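Local coordinates for prolyl oligopeptidase (PDB 1YR2), which probably cleaves oligopeptides on the carboxyl side of proline, and far less readily of alanine, as a serine peptidase of the S9A family, at residues 99-104 and 452-457; 106-111 and 504-509; 427-432 and 477-482. One frame throughout, in Å; residues are numbered along the deposited sequence.

Contact 1 of 3, residues 99-104 and 452-457; sequences EKRMKA and LTFDPA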
loop_
_atom_site.group_PDB
_atom_site.type_symbol
_atom_site.label_atom_id
_atom_site.label_comp_id
_atom_site.label_asym_id
_atom_site.label_seq_id
_atom_site.Cartn_x
_atom_site.Cartn_y
_atom_site.Cartn_z
ATOM N N GLU A 99 15.588 -12.336 14.202
ATOM C CA GLU A 99 14.601 -11.777 15.139
ATOM C C GLU A 99 15.097 -10.446 15.717
ATOM O O GLU A 99 14.325 -9.531 15.882
ATOM C CB GLU A 99 14.276 -12.703 16.295
ATOM C CG GLU A 99 13.182 -12.157 17.208
ATOM C CD GLU A 99 12.832 -13.065 18.395
ATOM O OE1 GLU A 99 13.663 -13.219 19.333
ATOM O OE2 GLU A 99 11.700 -13.622 18.409
ATOM N N LYS A 100 16.385 -10.394 16.039
ATOM C CA LYS A 100 16.991 -9.198 16.609
ATOM C C LYS A 100 16.996 -8.058 15.564
ATOM O O LYS A 100 16.717 -6.915 15.920
ATOM C CB LYS A 100 18.408 -9.496 17.053
ATOM C CG LYS A 100 19.166 -8.344 17.690
ATOM C CD LYS A 100 20.590 -8.792 18.066
ATOM C CE LYS A 100 21.568 -7.608 18.105
ATOM N NZ LYS A 100 21.497 -6.878 19.391
ATOM N N ARG A 101 17.367 -8.362 14.326
ATOM C CA ARG A 101 17.362 -7.343 13.290
ATOM C C ARG A 101 15.946 -6.792 13.095
ATOM O O ARG A 101 15.762 -5.563 13.048
ATOM C CB ARG A 101 17.901 -7.865 11.962
ATOM C CG ARG A 101 18.170 -6.765 10.945
ATOM C CD ARG A 101 19.343 -5.917 11.345
ATOM N NE ARG A 101 19.396 -4.635 10.677
ATOM C CZ ARG A 101 18.873 -3.497 11.159
ATOM N NH1 ARG A 101 18.083 -3.473 12.249
ATOM N NH2 ARG A 101 19.035 -2.393 10.471
ATOM N N MET A 102 14.957 -7.674 12.982
ATOM C CA MET A 102 13.600 -7.244 12.682
ATOM C C MET A 102 13.022 -6.391 13.809
ATOM O O MET A 102 12.463 -5.352 13.538
ATOM C CB MET A 102 12.647 -8.377 12.414
ATOM C CG MET A 102 11.300 -7.825 11.929
ATOM S SD MET A 102 10.387 -9.024 11.138
ATOM C CE MET A 102 8.780 -8.005 10.731
ATOM N N LYS A 103 13.197 -6.825 15.051
ATOM C CA LYS A 103 12.744 -6.049 16.189
ATOM C C LYS A 103 13.320 -4.613 16.087
ATOM O O LYS A 103 12.634 -3.649 16.350
ATOM C CB LYS A 103 13.198 -6.703 17.497
ATOM C CG LYS A 103 12.349 -7.895 17.983
ATOM C CD LYS A 103 12.724 -8.313 19.451
ATOM C CE LYS A 103 12.072 -9.645 19.852
ATOM N NZ LYS A 103 12.836 -10.365 20.953
ATOM N N ALA A 104 14.579 -4.478 15.714
ATOM C CA ALA A 104 15.227 -3.177 15.742
ATOM C C ALA A 104 14.728 -2.252 14.601
ATOM O O ALA A 104 14.864 -1.037 14.717
ATOM C CB ALA A 104 16.706 -3.327 15.677
ATOM N N LEU A 452 17.177 6.079 11.735
ATOM C CA LEU A 452 16.879 4.664 11.458
ATOM C C LEU A 452 18.090 3.847 11.898
ATOM O O LEU A 452 19.159 4.386 12.149
ATOM C CB LEU A 452 16.671 4.444 9.964
ATOM C CG LEU A 452 15.509 5.218 9.308
ATOM C CD1 LEU A 452 15.414 4.873 7.881
ATOM C CD2 LEU A 452 14.234 4.856 10.028
ATOM N N THR A 453 17.934 2.538 11.966
ATOM C CA THR A 453 19.063 1.674 12.303
ATOM C C THR A 453 19.941 1.303 11.098
ATOM O O THR A 453 20.893 0.525 11.235
ATOM C CB THR A 453 18.595 0.399 12.971
ATOM O OG1 THR A 453 17.703 -0.282 12.095
ATOM C CG2 THR A 453 17.806 0.713 14.269
ATOM N N PHE A 454 19.610 1.821 9.925
ATOM C CA PHE A 454 20.402 1.606 8.725
ATOM C C PHE A 454 20.412 2.881 7.931
ATOM O O PHE A 454 19.616 3.790 8.189
ATOM C CB PHE A 454 19.822 0.429 7.912
ATOM C CG PHE A 454 18.401 0.665 7.423
ATOM C CD1 PHE A 454 17.303 0.352 8.201
ATOM C CD2 PHE A 454 18.191 1.208 6.193
ATOM C CE1 PHE A 454 16.014 0.610 7.748
ATOM C CE2 PHE A 454 16.893 1.446 5.732
ATOM C CZ PHE A 454 15.821 1.162 6.497
ATOM N N ASP A 455 21.270 2.940 6.919
ATOM C CA ASP A 455 21.304 4.060 5.987
ATOM C C ASP A 455 20.729 3.644 4.649
ATOM O O ASP A 455 21.336 2.813 3.989
ATOM C CB ASP A 455 22.764 4.474 5.779
ATOM C CG ASP A 455 22.925 5.713 4.904
ATOM O OD1 ASP A 455 21.947 6.201 4.268
ATOM O OD2 ASP A 455 24.031 6.282 4.813
ATOM N N PRO A 456 19.603 4.203 4.229
ATOM C CA PRO A 456 19.036 3.877 2.908
ATOM C C PRO A 456 20.013 3.933 1.716
ATOM O O PRO A 456 19.887 3.088 0.826
ATOM C CB PRO A 456 17.886 4.885 2.744
ATOM C CG PRO A 456 17.454 5.108 4.159
ATOM C CD PRO A 456 18.756 5.150 4.973
ATOM N N ALA A 457 20.979 4.845 1.715
ATOM C CA ALA A 457 22.030 4.895 0.677
ATOM C C ALA A 457 23.027 3.701 0.671
ATOM O O ALA A 457 23.825 3.570 -0.254
ATOM C CB ALA A 457 22.813 6.191 0.818
#
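Arg-101 grips the hydroxyl of Thr-453 end-on, both terminal nitrogens closing on the same oxygen. NH2 of Arg-101 reaches OG1 of Thr-453 at 3.0 Å, with an N-H...O angle of 157°; the second bond, from Arg-101 NH1 to Thr-453 OG1, is 3.2 Å long and more bent at 142°. OG1 lies almost exactly in the guanidinium plane, so the hydroxyl accepts from both N-H groups at the edge of the flat group. The remaining nitrogen, NE, makes the stronger, charged bond with Asp-515 OD2, which with the threonine at the other end is likely to fix the rotation of the guanidinium. A bend at the second torsion of Arg-101 (chi2 70°) carries the group off the flank of helix 95-105 to the loop. With a leucine in place of Arg-101, Thr-453 OG1 would probably lose both donors and Asp-515 one of its charged partners.

Next to the polar grip comes packing. CB of Phe-454 touches the same guanidinium edge, 3.9 Å from Arg-101 NH2. The methyl of Thr-453 turns to the helix instead: CG2 lies 3.5 Å from Ala-104 O and 4.4 Å from Ala-104 CB. Farther along, Thr-453 and Phe-454 both lean on Leu-105, and Phe-454 also packs on Met-511 of helix 508-514.

Helix 95-105 leads into the first strand of the beta-propeller, 110-117, and 452-457 follows its last, 443-446, so the contact ties together the two chain passages between propeller and peptidase domain. The chemistry is that of a surface fastening: one cation shared between a carboxylate and a neutral hydroxyl, with rather little hydrophobic cover, so the two directional bonds probably matter as much as the packing.

Contact 2 of 3, residues 106-111 and 504-509; sequences IDYERF and PWFSAG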
loop_
_atom_site.group_PDB
_atom_site.type_symbol
_atom_site.label_atom_id
_atom_site.label_comp_id
_atom_site.label_asym_id
_atom_site.label_seq_id
_atom_site.Cartn_x
_atom_site.Cartn_y
_atom_site.Cartn_z
ATOM N N ILE A 106 11.410 -2.033 13.490
ATOM C CA ILE A 106 9.947 -1.707 13.569
ATOM C C ILE A 106 9.564 -0.279 13.952
ATOM O O ILE A 106 8.681 0.312 13.341
ATOM C CB ILE A 106 9.214 -2.654 14.599
ATOM C CG1 ILE A 106 9.322 -4.105 14.180
ATOM C CG2 ILE A 106 7.698 -2.260 14.728
ATOM C CD1 ILE A 106 8.976 -4.312 12.700
ATOM N N ASP A 107 10.179 0.249 14.996
ATOM C CA ASP A 107 9.755 1.489 15.614
ATOM C C ASP A 107 10.781 2.544 15.239
ATOM O O ASP A 107 12.000 2.411 15.525
ATOM C CB ASP A 107 9.607 1.358 17.149
ATOM C CG ASP A 107 8.584 0.276 17.546
ATOM O OD1 ASP A 107 7.424 0.323 17.062
ATOM O OD2 ASP A 107 8.855 -0.704 18.301
ATOM N N TYR A 108 10.303 3.572 14.548
ATOM C CA TYR A 108 11.146 4.702 14.233
ATOM C C TYR A 108 10.253 5.938 14.080
ATOM O O TYR A 108 9.056 5.816 13.824
ATOM C CB TYR A 108 11.926 4.432 12.936
ATOM C CG TYR A 108 11.083 3.863 11.826
ATOM C CD1 TYR A 108 10.397 4.701 10.941
ATOM C CD2 TYR A 108 10.916 2.487 11.677
ATOM C CE1 TYR A 108 9.570 4.184 9.944
ATOM C CE2 TYR A 108 10.107 1.965 10.640
ATOM C CZ TYR A 108 9.437 2.805 9.803
ATOM O OH TYR A 108 8.630 2.296 8.793
ATOM N N GLU A 109 10.839 7.117 14.221
ATOM C CA GLU A 109 10.091 8.360 14.071
ATOM C C GLU A 109 9.588 8.581 12.647
ATOM O O GLU A 109 10.188 8.112 11.653
ATOM C CB GLU A 109 10.964 9.543 14.522
ATOM C CG GLU A 109 12.081 9.883 13.561
ATOM C CD GLU A 109 12.970 11.004 14.108
ATOM O OE1 GLU A 109 12.406 11.971 14.706
ATOM O OE2 GLU A 109 14.214 10.907 13.919
ATOM N N ARG A 110 8.506 9.356 12.536
ATOM C CA ARG A 110 7.932 9.686 11.228
ATOM C C ARG A 110 7.424 11.108 11.207
ATOM O O ARG A 110 6.786 11.555 12.124
ATOM C CB ARG A 110 6.779 8.746 10.867
ATOM C CG ARG A 110 6.950 7.290 11.296
ATOM C CD ARG A 110 5.721 6.393 11.005
ATOM N NE ARG A 110 4.607 6.636 11.941
ATOM C CZ ARG A 110 3.555 7.405 11.692
ATOM N NH1 ARG A 110 3.422 8.020 10.519
ATOM N NH2 ARG A 110 2.613 7.546 12.611
ATOM N N PHE A 111 7.724 11.808 10.130
ATOM C CA PHE A 111 7.260 13.172 9.900
ATOM C C PHE A 111 6.155 13.129 8.843
ATOM O O PHE A 111 6.230 12.357 7.885
ATOM C CB PHE A 111 8.401 14.084 9.422
ATOM C CG PHE A 111 9.404 14.405 10.465
ATOM C CD1 PHE A 111 10.424 13.511 10.740
ATOM C CD2 PHE A 111 9.355 15.589 11.182
ATOM C CE1 PHE A 111 11.395 13.833 11.701
ATOM C CE2 PHE A 111 10.314 15.906 12.106
ATOM C CZ PHE A 111 11.312 15.019 12.383
ATOM N N PRO A 504 6.717 -0.203 -5.360
ATOM C CA PRO A 504 7.597 -0.265 -4.189
ATOM C C PRO A 504 6.951 0.241 -2.884
ATOM O O PRO A 504 6.216 1.202 -2.876
ATOM C CB PRO A 504 8.784 0.633 -4.585
ATOM C CG PRO A 504 8.817 0.565 -6.094
ATOM C CD PRO A 504 7.338 0.577 -6.462
ATOM N N TRP A 505 7.301 -0.407 -1.788
ATOM C CA TRP A 505 6.919 0.017 -0.455
ATOM C C TRP A 505 7.979 -0.487 0.523
ATOM O O TRP A 505 8.773 -1.355 0.173
ATOM C CB TRP A 505 5.532 -0.504 -0.091
ATOM C CG TRP A 505 5.443 -1.917 0.399
ATOM C CD1 TRP A 505 5.315 -2.318 1.693
ATOM C CD2 TRP A 505 5.465 -3.108 -0.388
ATOM N NE1 TRP A 505 5.283 -3.697 1.765
ATOM C CE2 TRP A 505 5.376 -4.198 0.491
ATOM C CE3 TRP A 505 5.587 -3.365 -1.757
ATOM C CZ2 TRP A 505 5.361 -5.514 0.054
ATOM C CZ3 TRP A 505 5.559 -4.689 -2.203
ATOM C CH2 TRP A 505 5.453 -5.746 -1.288
ATOM N N PHE A 506 7.935 0.013 1.735
ATOM C CA PHE A 506 8.888 -0.409 2.749
ATOM C C PHE A 506 8.285 -1.496 3.604
ATOM O O PHE A 506 7.274 -1.274 4.268
ATOM C CB PHE A 506 9.392 0.775 3.634
ATOM C CG PHE A 506 10.349 0.311 4.684
ATOM C CD1 PHE A 506 11.615 -0.006 4.343
ATOM C CD2 PHE A 506 9.927 0.090 5.985
ATOM C CE1 PHE A 506 12.535 -0.535 5.282
ATOM C CE2 PHE A 506 10.815 -0.418 6.945
ATOM C CZ PHE A 506 12.123 -0.733 6.580
ATOM N N SER A 507 8.917 -2.669 3.599
ATOM C CA SER A 507 8.559 -3.801 4.415
ATOM C C SER A 507 9.704 -4.065 5.385
ATOM O O SER A 507 10.819 -4.355 4.941
ATOM C CB SER A 507 8.422 -5.056 3.518
ATOM O OG SER A 507 8.352 -6.231 4.288
ATOM N N ALA A 508 9.415 -4.008 6.666
ATOM C CA ALA A 508 10.402 -4.334 7.684
ATOM C C ALA A 508 10.873 -5.800 7.564
ATOM O O ALA A 508 12.045 -6.106 7.771
ATOM C CB ALA A 508 9.847 -4.052 9.064
ATOM N N GLY A 509 9.962 -6.719 7.250
ATOM C CA GLY A 509 10.342 -8.095 6.993
ATOM C C GLY A 509 11.309 -8.267 5.837
ATOM O O GLY A 509 12.361 -8.876 5.999
#
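Tyr-108 brings its hydroxyl up to the ring of Phe-506: OH of Tyr-108 is 3.8 Å from CD2 and 3.9 Å from CE2 of Phe-506. With CG anti to the backbone N (chi1 179°), the Phe-506 ring swings out to that hydroxyl. The two side chains run past each other in opposite directions, and the approach to either ring is oblique. Ring carbon to ring carbon, they stand farther off, with 4.5 Å between Tyr-108 CE2 and Phe-506 CE2. A second point of touch is purely aliphatic. Ile-106 CD1 packs on the methyl of Ala-508, CB, at 3.7 Å, although the CB of Ile-106 itself sets off in another direction; chi2 of -48° folds the delta carbon back to the partner.

Both pairs set the linker that enters the propeller against the hydrolase domain. Residues 106-111 run from the end of helix 95-105 into strand 110-117, an outermost strand of the first four-stranded blade of the beta-propeller, while 504-509 belongs to the alpha/beta-hydrolase domain and enters helix 508-514.

Behind the first shell, Pro-431 touches both Tyr-108 and Phe-506, and Leu-452 also packs on Tyr-108. Phe-506 leans on Met-511 in the following helix. The start of that helix is fixed by Ser-507, the N-cap residue, whose OG accepts a hydrogen bond from the backbone N of Phe-510 and sets Ala-508 in its first turn. On the propeller side, the carboxylate of Glu-109 is held at both oxygens, OE1 by Trp-125 NE1 and OE2 by the backbone N of His-451, which joins the incoming chain to the one leaving the propeller.

Contact 3 of 3, residues 427-432 and 477-482; sequences SFTQPA and FIVRRK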
loop_
_atom_site.group_PDB
_atom_site.type_symbol
_atom_site.label_atom_id
_atom_site.label_comp_id
_atom_site.label_asym_id
_atom_site.label_seq_id
_atom_site.Cartn_x
_atom_site.Cartn_y
_atom_site.Cartn_z
ATOM N N SER A 427 10.370 3.309 -0.460
ATOM C CA SER A 427 10.795 2.218 -1.309
ATOM C C SER A 427 11.209 1.039 -0.451
ATOM O O SER A 427 11.091 1.103 0.739
ATOM C CB SER A 427 11.964 2.640 -2.230
ATOM O OG SER A 427 12.070 1.727 -3.319
ATOM N N PHE A 428 11.700 -0.039 -1.064
ATOM C CA PHE A 428 12.027 -1.249 -0.309
ATOM C C PHE A 428 13.091 -0.994 0.753
ATOM O O PHE A 428 13.121 -1.689 1.764
ATOM C CB PHE A 428 12.442 -2.379 -1.241
ATOM C CG PHE A 428 11.417 -2.722 -2.244
ATOM C CD1 PHE A 428 10.273 -3.382 -1.868
ATOM C CD2 PHE A 428 11.556 -2.314 -3.583
ATOM C CE1 PHE A 428 9.286 -3.687 -2.781
ATOM C CE2 PHE A 428 10.584 -2.670 -4.539
ATOM C CZ PHE A 428 9.432 -3.335 -4.118
ATOM N N THR A 429 13.933 0.027 0.569
ATOM C CA THR A 429 14.937 0.354 1.587
ATOM C C THR A 429 14.798 1.750 2.105
ATOM O O THR A 429 15.741 2.305 2.699
ATOM C CB THR A 429 16.341 0.193 1.018
ATOM O OG1 THR A 429 16.425 0.961 -0.203
ATOM C CG2 THR A 429 16.544 -1.276 0.616
ATOM N N GLN A 430 13.618 2.311 1.950
ATOM C CA GLN A 430 13.329 3.672 2.420
ATOM C C GLN A 430 11.950 3.738 3.028
ATOM O O GLN A 430 10.939 3.844 2.319
ATOM C CB GLN A 430 13.496 4.655 1.270
ATOM C CG GLN A 430 13.173 6.108 1.586
ATOM C CD GLN A 430 14.085 6.646 2.630
ATOM O OE1 GLN A 430 15.213 7.018 2.321
ATOM N NE2 GLN A 430 13.618 6.680 3.876
ATOM N N PRO A 431 11.846 3.678 4.353
ATOM C CA PRO A 431 10.567 3.979 4.976
ATOM C C PRO A 431 10.085 5.370 4.569
ATOM O O PRO A 431 10.911 6.256 4.344
ATOM C CB PRO A 431 10.880 3.905 6.477
ATOM C CG PRO A 431 12.160 3.133 6.568
ATOM C CD PRO A 431 12.913 3.432 5.332
ATOM N N ALA A 432 8.766 5.562 4.492
ATOM C CA ALA A 432 8.180 6.766 3.945
ATOM C C ALA A 432 8.854 7.952 4.601
ATOM O O ALA A 432 8.962 8.019 5.821
ATOM C CB ALA A 432 6.738 6.827 4.213
ATOM N N PHE A 477 11.961 -6.113 -9.640
ATOM C CA PHE A 477 12.818 -5.313 -8.765
ATOM C C PHE A 477 13.795 -6.250 -8.098
ATOM O O PHE A 477 13.445 -7.384 -7.738
ATOM C CB PHE A 477 12.027 -4.636 -7.629
ATOM C CG PHE A 477 11.024 -3.627 -8.072
ATOM C CD1 PHE A 477 11.421 -2.481 -8.725
ATOM C CD2 PHE A 477 9.668 -3.842 -7.875
ATOM C CE1 PHE A 477 10.496 -1.567 -9.190
ATOM C CE2 PHE A 477 8.729 -2.903 -8.319
ATOM C CZ PHE A 477 9.158 -1.763 -8.957
ATOM N N ILE A 478 15.034 -5.814 -7.973
ATOM C CA ILE A 478 16.070 -6.566 -7.254
ATOM C C ILE A 478 16.717 -5.601 -6.281
ATOM O O ILE A 478 17.161 -4.512 -6.686
ATOM C CB ILE A 478 17.112 -7.056 -8.280
ATOM C CG1 ILE A 478 16.470 -8.035 -9.248
ATOM C CG2 ILE A 478 18.277 -7.797 -7.570
ATOM C CD1 ILE A 478 17.271 -8.191 -10.489
ATOM N N VAL A 479 16.785 -5.979 -5.014
ATOM C CA VAL A 479 17.167 -5.059 -3.970
ATOM C C VAL A 479 18.256 -5.720 -3.178
ATOM O O VAL A 479 18.100 -6.822 -2.697
ATOM C CB VAL A 479 15.988 -4.785 -3.011
ATOM C CG1 VAL A 479 16.374 -3.681 -2.036
ATOM C CG2 VAL A 479 14.772 -4.375 -3.783
ATOM N N ARG A 480 19.378 -5.048 -3.071
ATOM C CA ARG A 480 20.553 -5.626 -2.403
ATOM C C ARG A 480 21.327 -4.565 -1.675
ATOM O O ARG A 480 21.448 -3.428 -2.144
ATOM C CB ARG A 480 21.486 -6.211 -3.434
ATOM C CG ARG A 480 20.994 -7.521 -4.011
ATOM C CD ARG A 480 21.809 -8.042 -5.175
ATOM N NE ARG A 480 21.703 -7.187 -6.359
ATOM C CZ ARG A 480 22.175 -7.543 -7.541
ATOM N NH1 ARG A 480 22.787 -8.709 -7.683
ATOM N NH2 ARG A 480 22.070 -6.729 -8.583
ATOM N N ARG A 481 21.867 -4.939 -0.534
ATOM C CA ARG A 481 22.857 -4.120 0.114
ATOM C C ARG A 481 24.132 -3.978 -0.762
ATOM O O ARG A 481 24.425 -4.833 -1.575
ATOM C CB ARG A 481 23.163 -4.733 1.483
ATOM C CG ARG A 481 23.793 -3.791 2.476
ATOM C CD ARG A 481 23.838 -4.453 3.846
ATOM N NE ARG A 481 24.554 -5.728 3.797
ATOM C CZ ARG A 481 24.580 -6.618 4.769
ATOM N NH1 ARG A 481 23.848 -6.422 5.849
ATOM N NH2 ARG A 481 25.274 -7.743 4.644
ATOM N N LYS A 482 24.856 -2.873 -0.578
ATOM C CA LYS A 482 25.972 -2.505 -1.446
ATOM C C LYS A 482 27.269 -3.332 -1.208
ATOM O O LYS A 482 28.272 -3.144 -1.912
ATOM C CB LYS A 482 26.271 -0.988 -1.356
ATOM C CG LYS A 482 25.259 -0.148 -2.072
ATOM C CD LYS A 482 25.611 1.334 -2.105
ATOM C CE LYS A 482 24.543 2.104 -2.902
ATOM N NZ LYS A 482 24.785 3.546 -2.736
#
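Just past the turn that brings Phe-428 and Thr-429 to Val-479, NE2 of Gln-430 donates to Pro-431 O at 2.8 Å. That bond is nearly straight (165° at the hydrogen) and lies in the carbonyl plane on a lone pair. Within the turn, a bond from Gln-430 N to Ser-427 O closes a type I turn, and Ser-427 N returns a bond to Gln-430 O; Phe-428 and Thr-429 take the two central positions.

What crosses to strand 473-481 is apolar. CE2 of Phe-428 comes over one face of the Phe-477 ring, 3.7 Å from its CD2; the planes stand obliquely at 56° and the centroids are 5.4 Å apart. Next to CE2 on the same ring, CD2 of Phe-428 rests 3.8 Å from CG2 of Val-479, which approaches obliquely, the two side chains crossing at about a right angle. Val-479 sets its other branch, CG1, anti to the backbone N (chi1 -173°), where it meets CG2 of Thr-429 tip to tip at 3.6 Å. The valine thus divides its two methyls between the two turn residues. All four touching residues are buried; Met-511 and Ile-514 of helix 508-514 add cover to Thr-429 and Val-479 respectively, and Pro-504 packs on Phe-428.

Ile-478 and Arg-480 point to the opposite side of the strand, where Arg-480 makes a salt bridge with Glu-462. Strand 473-481 lies between 459-467 and 519-523 in the mixed eight-stranded sheet of the alpha/beta-hydrolase domain. The turn, in contrast, follows strand 421-427 of the last propeller blade, so this is one hydrophobic part of the seam between propeller and peptidase in the two-domain prolyl oligopeptidase fold.

How the contacts relate
All three contacts sit at the junction of propeller and hydrolase domains, their centres 10 to 12 Å apart. Contact 3 is the buried one and wholly apolar across its segments; contacts 1 and 2 lie at the surface, contact 1 relying on charged and hydroxyl groups, contact 2 on sparse packing alone. Helix 508-514 adjoins all of them, and contact 2 supplies its start. Phe-454 of contact 1 packs on Phe-506 of contact 2, and Phe-506 CD1 in turn lies 3.4 Å from Phe-428 O of contact 3. Lys-482 NZ and Ala-457 O, 2.7 Å apart, probably hydrogen-bond contact 3 to contact 1.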